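Local coordinates for probable copper-exporting P-type ATPase A (Archaeoglobus fulgidus, PDB 3FRY) that probably exports copper across the cell membrane at the expense of ATP, its C-terminal metal-binding domain forming a domain-swapped dimer here, at the interface of chains A and B. Coordinates in Å, arbitrary orientation; residue numbers count along the deposited sequence, not the author numbering. Chains: chain A/B, Probable copper-exporting P-type ATPase A.

Contact 1: the interface of chains A and B. Residues chain A 8-11; chain B 40-41, 43, 68.
Strand 5-12 of chain A lies between two stretches of chain B: on one flank the end of a loop at B:Asn40 and the antiparallel strand 41-46, on the other the loop residue B:Arg68. A:Val8 pairs with B:Val43, and A:Glu10 with B:Glu41. On the far flank, the backbone N of B:Arg68 donates to A:Val8 O at 3.0 Å, tilted a little from the carbonyl plane. At the other end A:Leu11 N reaches B:Asn40 O at 2.8 Å; this bond is straight at the hydrogen, but the donor stands well above the carbonyl plane, 59° out of it. Two waters stitch the ends: water 1 joins A:Val8 N to the carbonyl of B:Arg68, and water 2 links A:Leu11 O with the amide oxygen OD1 of B:Asn40.

The side chain of B:Arg68 leaves with CG anti to its backbone N (chi1 -180°) and stays extended to NE, which lays its methylenes alongside A:Val8 and across A:Glu10. A:Val8 CG1 packs 4.0 Å from CD of B:Arg68, while its other methyl, CG2, faces CG2 of B:Val43. A:Glu10 bends at chi2 (-51°) and sets its carboxylate oxygen OE2 3.3 Å from CD of B:Arg68. The guanidinium is turned steeply against this carboxylate and its NH1 stays 4.1 Å from OE2, too far for a salt bridge, though the opposite charges probably attract weakly. Within chain B, NH1 also makes a long salt bridge to OE1 of B:Glu41, so the arginine sits near two carboxylates and is likely to temper their mutual repulsion. On the opposite face of the sheet A:Leu11 lays CG and CD1 over the backbone of B:Glu41, CG coming within 3.7 Å of its CA.

The patch builds the first strand of one chain into the heavy-metal-associated fold of the other, the strand exchange that makes this crystal's domain-swapped dimer; the structure alone does not show whether the full-length transporter does likewise.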
loop_
_atom_site.group_PDB
_atom_site.type_symbol
_atom_site.label_atom_id
_atom_site.label_comp_id
_atom_site.label_asym_id
_atom_site.label_seq_id
_atom_site.Cartn_x
_atom_site.Cartn_y
_atom_site.Cartn_z
ATOM N N VAL A 8 8.561 13.940 10.130
ATOM C CA VAL A 8 8.371 12.881 9.140
ATOM C C VAL A 8 8.874 11.537 9.648
ATOM O O VAL A 8 10.024 11.413 10.080
ATOM C CB VAL A 8 9.110 13.208 7.816
ATOM C CG1 VAL A 8 8.885 12.091 6.798
ATOM C CG2 VAL A 8 8.618 14.536 7.262
ATOM N N LEU A 9 8.005 10.532 9.598
ATOM C CA LEU A 9 8.372 9.194 10.047
ATOM C C LEU A 9 8.291 8.218 8.880
ATOM O O LEU A 9 7.302 8.201 8.153
ATOM C CB LEU A 9 7.418 8.706 11.141
ATOM C CG LEU A 9 7.115 9.551 12.376
ATOM C CD1 LEU A 9 6.141 8.780 13.254
ATOM C CD2 LEU A 9 8.394 9.868 13.145
ATOM N N GLU A 10 9.326 7.407 8.696
ATOM C CA GLU A 10 9.299 6.410 7.633
ATOM C C GLU A 10 8.557 5.206 8.200
ATOM O O GLU A 10 8.840 4.768 9.313
ATOM C CB GLU A 10 10.718 6.017 7.218
ATOM C CG GLU A 10 11.463 7.150 6.534
ATOM C CD GLU A 10 10.652 7.768 5.407
ATOM O OE1 GLU A 10 10.476 7.112 4.356
ATOM O OE2 GLU A 10 10.177 8.909 5.581
ATOM N N LEU A 11 7.597 4.686 7.443
ATOM C CA LEU A 11 6.809 3.544 7.900
ATOM C C LEU A 11 7.132 2.253 7.150
ATOM O O LEU A 11 7.639 2.284 6.035
ATOM C CB LEU A 11 5.314 3.834 7.732
ATOM C CG LEU A 11 4.732 5.127 8.313
ATOM C CD1 LEU A 11 3.252 5.205 7.974
ATOM C CD2 LEU A 11 4.935 5.164 9.822
ATOM N N ASN B 40 4.308 4.269 2.973
ATOM C CA ASN B 40 5.701 4.432 3.373
ATOM C C ASN B 40 6.092 5.539 4.339
ATOM O O ASN B 40 7.227 5.569 4.804
ATOM C CB ASN B 40 6.557 4.550 2.119
ATOM C CG ASN B 40 6.334 3.391 1.166
ATOM O OD1 ASN B 40 6.557 2.232 1.525
ATOM N ND2 ASN B 40 5.881 3.696 -0.046
ATOM N N GLU B 41 5.180 6.453 4.636
ATOM C CA GLU B 41 5.515 7.531 5.553
ATOM C C GLU B 41 4.308 8.213 6.177
ATOM O O GLU B 41 3.176 8.085 5.706
ATOM C CB GLU B 41 6.370 8.595 4.846
ATOM C CG GLU B 41 5.763 9.134 3.565
ATOM C CD GLU B 41 6.395 10.445 3.104
ATOM O OE1 GLU B 41 7.633 10.594 3.222
ATOM O OE2 GLU B 41 5.646 11.321 2.608
ATOM N N VAL B 43 3.514 12.107 7.823
ATOM C CA VAL B 43 3.998 13.463 8.020
ATOM C C VAL B 43 3.027 14.080 9.011
ATOM O O VAL B 43 1.823 14.132 8.759
ATOM C CB VAL B 43 3.970 14.268 6.702
ATOM C CG1 VAL B 43 4.391 15.720 6.962
ATOM C CG2 VAL B 43 4.895 13.619 5.678
ATOM N N ARG B 68 12.820 10.271 10.279
ATOM C CA ARG B 68 13.601 10.623 9.100
ATOM C C ARG B 68 14.175 12.014 9.370
ATOM O O ARG B 68 13.426 12.982 9.471
ATOM C CB ARG B 68 12.705 10.673 7.859
ATOM C CG ARG B 68 13.449 11.024 6.582
ATOM C CD ARG B 68 12.500 11.177 5.406
ATOM N NE ARG B 68 13.218 11.375 4.151
ATOM C CZ ARG B 68 12.637 11.703 3.001
ATOM N NH1 ARG B 68 11.321 11.873 2.945
ATOM N NH2 ARG B 68 13.368 11.863 1.905
HETATM O O HOH W 1 11.273 14.622 10.694
HETATM O O HOH W 2 7.746 1.176 3.650
#

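Contact 2: the interface of chains A and B. Residues chain A 45-47, 49; chain B 2-5.
B:Asp2, A:Asn47 and B:Val4 bury the most surface here, where the N-terminal end of chain B runs antiparallel to the end of strand 41-47 of chain A. The frame is a reciprocal backbone pair: A:Gly46 N donates to B:Glu5 O at 2.9 Å, and B:Glu5 N returns a bond to A:Gly46 O at 2.8 Å. Next to it B:Val4 turns CG1, anti to the backbone N (chi1 178°), towards the methyl CB of A:Ala45, 4.0 Å off, while CG2 goes towards the amide oxygen OD1 of A:Asn47.

Farther out, the hold on B:Asp2 across this contact is through its backbone N. That N donates to the carboxylate oxygen OE2 of A:Glu49, in the 3-10 helix 48-50, at 2.7 Å, arriving from above the carboxylate plane, 47° out of it; a weaker bond of 3.4 Å runs from the same N to OD1 of A:Asn47. A:Glu49, bent at chi2 (92°), uses its other oxygen as well: OE1 holds water 3, which passes the contact on to B:Ser3 O at 2.8 Å. With an alanine in place of A:Glu49 the carboxylate is gone, and the chain end, its B:Asp2 N left with the weak bond to A:Asn47 and water 3 short of an anchor, would probably move more freely.

The site fastens the beginning of the exchanged strand to its host sheet and pins the N-terminal segment leading into it.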
loop_
_atom_site.group_PDB
_atom_site.type_symbol
_atom_site.label_atom_id
_atom_site.label_comp_id
_atom_site.label_asym_id
_atom_site.label_seq_id
_atom_site.Cartn_x
_atom_site.Cartn_y
_atom_site.Cartn_z
ATOM N N ALA A 45 -1.449 -8.317 -21.445
ATOM C CA ALA A 45 -1.933 -8.433 -22.808
ATOM C C ALA A 45 -2.703 -9.738 -22.651
ATOM O O ALA A 45 -2.116 -10.764 -22.304
ATOM C CB ALA A 45 -0.778 -8.610 -23.791
ATOM N N GLY A 46 -4.013 -9.700 -22.867
ATOM C CA GLY A 46 -4.797 -10.909 -22.709
ATOM C C GLY A 46 -6.075 -10.949 -23.519
ATOM O O GLY A 46 -6.385 -10.023 -24.272
ATOM N N ASN A 47 -6.811 -12.042 -23.366
ATOM C CA ASN A 47 -8.079 -12.237 -24.064
ATOM C C ASN A 47 -9.215 -11.938 -23.088
ATOM O O ASN A 47 -9.264 -12.520 -22.008
ATOM C CB ASN A 47 -8.181 -13.683 -24.554
ATOM C CG ASN A 47 -7.057 -14.055 -25.508
ATOM O OD1 ASN A 47 -6.930 -13.479 -26.594
ATOM N ND2 ASN A 47 -6.237 -15.020 -25.110
ATOM N N GLU A 49 -11.967 -12.968 -23.044
ATOM C CA GLU A 49 -12.685 -14.206 -22.797
ATOM C C GLU A 49 -12.097 -14.895 -21.567
ATOM O O GLU A 49 -12.805 -15.589 -20.841
ATOM C CB GLU A 49 -12.587 -15.152 -24.007
ATOM C CG GLU A 49 -13.308 -14.658 -25.263
ATOM C CD GLU A 49 -12.417 -13.853 -26.201
ATOM O OE1 GLU A 49 -11.686 -12.954 -25.734
ATOM O OE2 GLU A 49 -12.461 -14.119 -27.423
ATOM N N ASP B 2 -9.876 -14.300 -28.129
ATOM C CA ASP B 2 -9.687 -14.202 -29.605
ATOM C C ASP B 2 -8.880 -12.956 -29.950
ATOM O O ASP B 2 -7.924 -13.023 -30.718
ATOM C CB ASP B 2 -11.043 -14.147 -30.307
ATOM C CG ASP B 2 -10.919 -14.239 -31.810
ATOM O OD1 ASP B 2 -10.469 -15.294 -32.305
ATOM O OD2 ASP B 2 -11.268 -13.254 -32.495
ATOM N N SER B 3 -9.273 -11.856 -29.451
ATOM C CA SER B 3 -8.539 -10.662 -29.556
ATOM C C SER B 3 -7.627 -10.306 -28.404
ATOM O O SER B 3 -8.053 -10.189 -27.436
ATOM C CB SER B 3 -9.445 -9.433 -29.684
ATOM O OG SER B 3 -10.577 -9.580 -30.407
ATOM N N VAL B 4 -6.379 -10.076 -28.670
ATOM C CA VAL B 4 -5.451 -9.777 -27.590
ATOM C C VAL B 4 -5.533 -8.281 -27.327
ATOM O O VAL B 4 -5.280 -7.473 -28.220
ATOM C CB VAL B 4 -4.010 -10.164 -27.955
ATOM C CG1 VAL B 4 -3.064 -9.778 -26.817
ATOM C CG2 VAL B 4 -3.933 -11.666 -28.228
ATOM N N GLU B 5 -5.897 -7.919 -26.100
ATOM C CA GLU B 5 -6.046 -6.515 -25.729
ATOM C C GLU B 5 -5.388 -6.167 -24.397
ATOM O O GLU B 5 -5.017 -7.043 -23.608
ATOM C CB GLU B 5 -7.531 -6.168 -25.628
ATOM C CG GLU B 5 -8.335 -6.472 -26.878
ATOM C CD GLU B 5 -9.793 -6.095 -26.718
ATOM O OE1 GLU B 5 -10.066 -4.915 -26.416
ATOM O OE2 GLU B 5 -10.666 -6.973 -26.892
HETATM O O HOH W 3 -10.585 -10.637 -26.365
#

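Contact 1 and contact 2 lie about 41 Å apart, in the two separate lobes of the dimer, and share no residue in the copies given. They do share elements: in each, the first strand of one chain pairs with the 41-47 region of the other. Chain A supplies the exchanged strand in contact 1 and chain B in contact 2, and, the interface being two-fold symmetric, each lobe holds its own copy of both patches. Taken together they follow the swapped strand along much of its length, contact 2 near its start and contact 1 farther on, and show each lobe of this crystal's dimer to be a composite of both chains.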